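Transcriptional regulator, Crp/Fnr family (Eubacterium rectale ATCC 33656, PDB 3DV8) probably regulates transcription as a dimeric Crp/Fnr-type factor, pairing a cyclic nucleotide-binding sensor domain with a helix-turn-helix DNA-binding domain. Local coordinates at residues 119-122 and 123-127; 59-62 and 63-67. All coordinates share one frame; numbering follows the deposited sequence.

Contact 1 of 2, residues 119-122 and 123-127; sequences APVA and NYTNE
Val121 and Thr125, one helical turn apart, are joined by the side chain of the threonine, whose OG1 donates to Val121 O at 2.9 Å. Thr125 OG1 stands next to its own backbone N and opposite the carbonyl carbon (chi1 -52°), which folds the hydroxyl back over the preceding turn and leaves CG2 anti to the backbone N. The carbonyl oxygen is therefore held twice: Thr125 N also reaches Val121 O, at 3.0 Å, and the two donors approach its plane from opposite faces. Thr125 OG1 has a further partner in Tyr111 OH of helix 108-117, so one hydroxyl ties the two helices together. A valine here would probably leave Tyr111 OH without this mate and would take from Val121 O the second of the two donors from Thr125. The residues form the first turns of helix 119-145, the long helix that in Crp/Fnr proteins leads from the sensor domain to the DNA-binding domain and pairs with its copy in the dimer. Val121 packs on Leu10, Leu14 and Ile114, while Tyr124, its ring carried away from 119-122 by a chi1 of -177°, lies against Pro9 and Tyr111; Tyr124 CB still rests 3.3 Å from Pro120 O. The face of Ala122 and Asn126 meets the second subunit, where Asn126 ND2 bonds to Ala122 O of the partner chain, and the reverse bond is made as well. Main-chain helical bonds accompany these contacts, the straightest of them from Asn123 N to Ala119 O at 2.7 Å; Tyr124 N to Pro120 O, at 2.9 Å, is more bent.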
# COMPACT_ATOMS: atom_id res chain seq x y z
N ALA A 119 3.28 -8.32 23.52
CA ALA A 119 2.09 -7.84 22.82
C ALA A 119 2.20 -6.32 22.56
O ALA A 119 1.88 -5.89 21.46
CB ALA A 119 0.81 -8.18 23.59
N PRO A 120 2.60 -5.50 23.58
CA PRO A 120 2.82 -4.04 23.39
C PRO A 120 3.74 -3.66 22.23
O PRO A 120 3.40 -2.77 21.46
CB PRO A 120 3.43 -3.61 24.72
CG PRO A 120 2.86 -4.53 25.70
CD PRO A 120 2.73 -5.85 25.02
N VAL A 121 4.90 -4.33 22.14
CA VAL A 121 5.86 -4.12 21.04
C VAL A 121 5.29 -4.67 19.71
O VAL A 121 5.51 -4.06 18.65
CB VAL A 121 7.28 -4.73 21.35
CG1 VAL A 121 8.22 -4.63 20.16
CG2 VAL A 121 7.90 -4.04 22.57
N ALA A 122 4.59 -5.80 19.78
CA ALA A 122 3.92 -6.39 18.60
C ALA A 122 2.85 -5.45 18.04
O ALA A 122 2.82 -5.19 16.84
CB ALA A 122 3.31 -7.72 18.95
N ASN A 123 1.97 -4.96 18.92
CA ASN A 123 0.92 -3.99 18.56
C ASN A 123 1.49 -2.65 18.11
O ASN A 123 0.92 -2.01 17.24
CB ASN A 123 -0.10 -3.77 19.70
CG ASN A 123 -1.06 -4.95 19.88
OD1 ASN A 123 -0.70 -6.10 19.69
ND2 ASN A 123 -2.29 -4.64 20.27
N TYR A 124 2.60 -2.22 18.72
CA TYR A 124 3.25 -0.98 18.29
C TYR A 124 3.76 -1.11 16.83
O TYR A 124 3.62 -0.16 16.05
CB TYR A 124 4.37 -0.58 19.25
CG TYR A 124 4.98 0.74 18.86
CD1 TYR A 124 4.34 1.95 19.18
CD2 TYR A 124 6.17 0.78 18.11
CE1 TYR A 124 4.88 3.18 18.79
CE2 TYR A 124 6.71 2.00 17.71
CZ TYR A 124 6.06 3.19 18.05
OH TYR A 124 6.60 4.39 17.66
N THR A 125 4.33 -2.26 16.49
CA THR A 125 4.81 -2.52 15.13
C THR A 125 3.64 -2.53 14.12
O THR A 125 3.83 -2.09 12.97
CB THR A 125 5.65 -3.81 15.05
OG1 THR A 125 6.68 -3.76 16.04
CG2 THR A 125 6.30 -3.96 13.69
N ASN A 126 2.46 -3.01 14.53
CA ASN A 126 1.21 -2.96 13.72
C ASN A 126 0.86 -1.53 13.38
O ASN A 126 0.60 -1.21 12.22
CB ASN A 126 -0.01 -3.57 14.44
CG ASN A 126 -0.04 -5.07 14.36
OD1 ASN A 126 -0.28 -5.63 13.30
ND2 ASN A 126 0.16 -5.74 15.50
N GLU A 127 0.84 -0.69 14.42
CA GLU A 127 0.54 0.75 14.28
C GLU A 127 1.56 1.46 13.38
O GLU A 127 1.20 2.36 12.63
CB GLU A 127 0.41 1.45 15.65
CG GLU A 127 -0.71 0.91 16.59
CD GLU A 127 -2.14 0.84 15.99
OE1 GLU A 127 -2.46 1.64 15.08
OE2 GLU A 127 -2.95 -0.00 16.46

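Contact 2 of 2, residues 59-62 and 63-67; sequences ILSD and EGREI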
# COMPACT_ATOMS: atom_id res chain seq x y z
N ILE A 59 10.71 2.84 -4.65
CA ILE A 59 10.80 1.61 -5.41
C ILE A 59 11.38 1.93 -6.78
O ILE A 59 11.20 3.03 -7.29
CB ILE A 59 9.45 0.84 -5.47
CG1 ILE A 59 8.33 1.65 -6.14
CG2 ILE A 59 9.05 0.42 -4.05
CD1 ILE A 59 7.03 0.88 -6.31
N LEU A 60 12.09 0.95 -7.34
CA LEU A 60 12.75 1.06 -8.63
C LEU A 60 12.20 0.01 -9.58
O LEU A 60 12.06 -1.15 -9.20
CB LEU A 60 14.27 0.82 -8.45
CG LEU A 60 15.19 2.01 -8.17
CD1 LEU A 60 16.46 1.56 -7.48
CD2 LEU A 60 15.52 2.75 -9.48
N SER A 61 11.89 0.41 -10.81
CA SER A 61 11.50 -0.54 -11.85
C SER A 61 12.80 -1.16 -12.35
O SER A 61 13.90 -0.61 -12.14
CB SER A 61 10.76 0.13 -13.03
OG SER A 61 11.63 0.71 -13.99
N ASP A 62 12.67 -2.30 -13.03
CA ASP A 62 13.83 -2.97 -13.66
C ASP A 62 14.54 -2.08 -14.74
O ASP A 62 15.70 -2.33 -15.07
CB ASP A 62 13.48 -4.39 -14.17
CG ASP A 62 12.29 -4.41 -15.15
OD1 ASP A 62 11.68 -3.35 -15.43
OD2 ASP A 62 11.96 -5.52 -15.64
N GLU A 63 13.84 -1.06 -15.25
CA GLU A 63 14.38 -0.07 -16.19
C GLU A 63 14.90 1.22 -15.50
O GLU A 63 15.16 2.21 -16.19
CB GLU A 63 13.29 0.33 -17.19
CG GLU A 63 12.66 -0.83 -17.95
CD GLU A 63 11.66 -0.36 -19.01
OE1 GLU A 63 11.07 0.73 -18.85
OE2 GLU A 63 11.48 -1.11 -20.00
N GLY A 64 15.03 1.23 -14.17
CA GLY A 64 15.52 2.40 -13.42
C GLY A 64 14.56 3.55 -13.13
O GLY A 64 14.99 4.61 -12.66
N ARG A 65 13.27 3.36 -13.39
CA ARG A 65 12.22 4.37 -13.10
C ARG A 65 11.95 4.30 -11.60
O ARG A 65 12.03 3.22 -11.01
CB ARG A 65 10.93 4.04 -13.83
CG ARG A 65 11.04 4.04 -15.35
CD ARG A 65 11.11 5.43 -15.96
NE ARG A 65 9.96 6.23 -15.54
CZ ARG A 65 8.69 6.06 -15.95
NH1 ARG A 65 8.33 5.11 -16.83
NH2 ARG A 65 7.75 6.87 -15.47
N GLU A 66 11.62 5.44 -10.99
CA GLU A 66 11.41 5.52 -9.55
C GLU A 66 10.14 6.27 -9.16
O GLU A 66 9.72 7.15 -9.90
CB GLU A 66 12.58 6.27 -8.89
CG GLU A 66 13.93 5.59 -8.95
CD GLU A 66 15.08 6.44 -8.38
OE1 GLU A 66 14.84 7.41 -7.67
OE2 GLU A 66 16.25 6.12 -8.63
N ILE A 67 9.58 5.94 -8.00
CA ILE A 67 8.48 6.71 -7.37
C ILE A 67 8.65 6.63 -5.83
O ILE A 67 8.88 5.54 -5.31
CB ILE A 67 7.04 6.29 -7.84
CG1 ILE A 67 5.98 7.26 -7.28
CG2 ILE A 67 6.71 4.86 -7.46
CD1 ILE A 67 4.56 7.02 -7.81
O HOH W 1 9.68 1.23 -16.16
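Ser61 OG is gripped from several directions: it accepts from Arg65 N at 3.2 Å and, weakly, from Glu63 N, and it shares a hydrogen bond with a water that donates to Glu63 OE1. The hydroxyl sits between the backbone N and the carbonyl carbon (chi1 83°), which swings it inward under the bend instead of out along the strand. The aliphatic start of Arg65 closes over it, with Arg65 CB 3.4 Å from Ser61 OG. The main chain of Ser61 is used as well. Ser61 N gives a nearly straight bond to Arg65 O at 2.8 Å, in the carbonyl plane, and Gly64 N reaches Ser61 O at 3.0 Å from well above its plane. Together these two bonds make a type I turn closed by a G1 bulge, with Gly64 at the positive phi (80°) that favours glycine. The turn connects the two strands of the hairpin, 55-60 and 66-72, in the cyclic nucleotide-binding domain. Below it, Leu60 and Glu66 form a non-hydrogen-bonded pair and run side by side, Leu60 CD2 coming to 3.3 Å from Glu66 CG; the carboxylate beyond goes to a salt bridge with Arg56. On the other face Ile59 CG1 lies alongside Ile67 CG2 at 3.8 Å, and their backbones are joined by two weak bonds. This apolar face packs on Ile140 and Met144 of the second subunit, and Ser61 and Arg65 lean on Trp145 of that subunit, consistent with the flap that reaches the partner's long helix in CRP. At the tip, the carboxylates of Asp62 and Glu63 point the same way, their planes 25° apart.

Contact 1 is largely buried at the start of helix 119-145, whereas contact 2 is only partly buried, at the end of a hairpin whose turn is mostly exposed. Their centres lie 31 Å apart and their nearest atoms about 18 Å, and they share no element within the chain. Both nevertheless meet the second subunit: 119-127 lays its helix against the same stretch of the other copy, with reciprocal amide bonds, while 59-67 packs aliphatic groups and its serine on the far end of the partner's helix 119-145. A hydroxyl folds back onto the main chain in each, as donor to a carbonyl in the helix and as acceptor of amides in the turn.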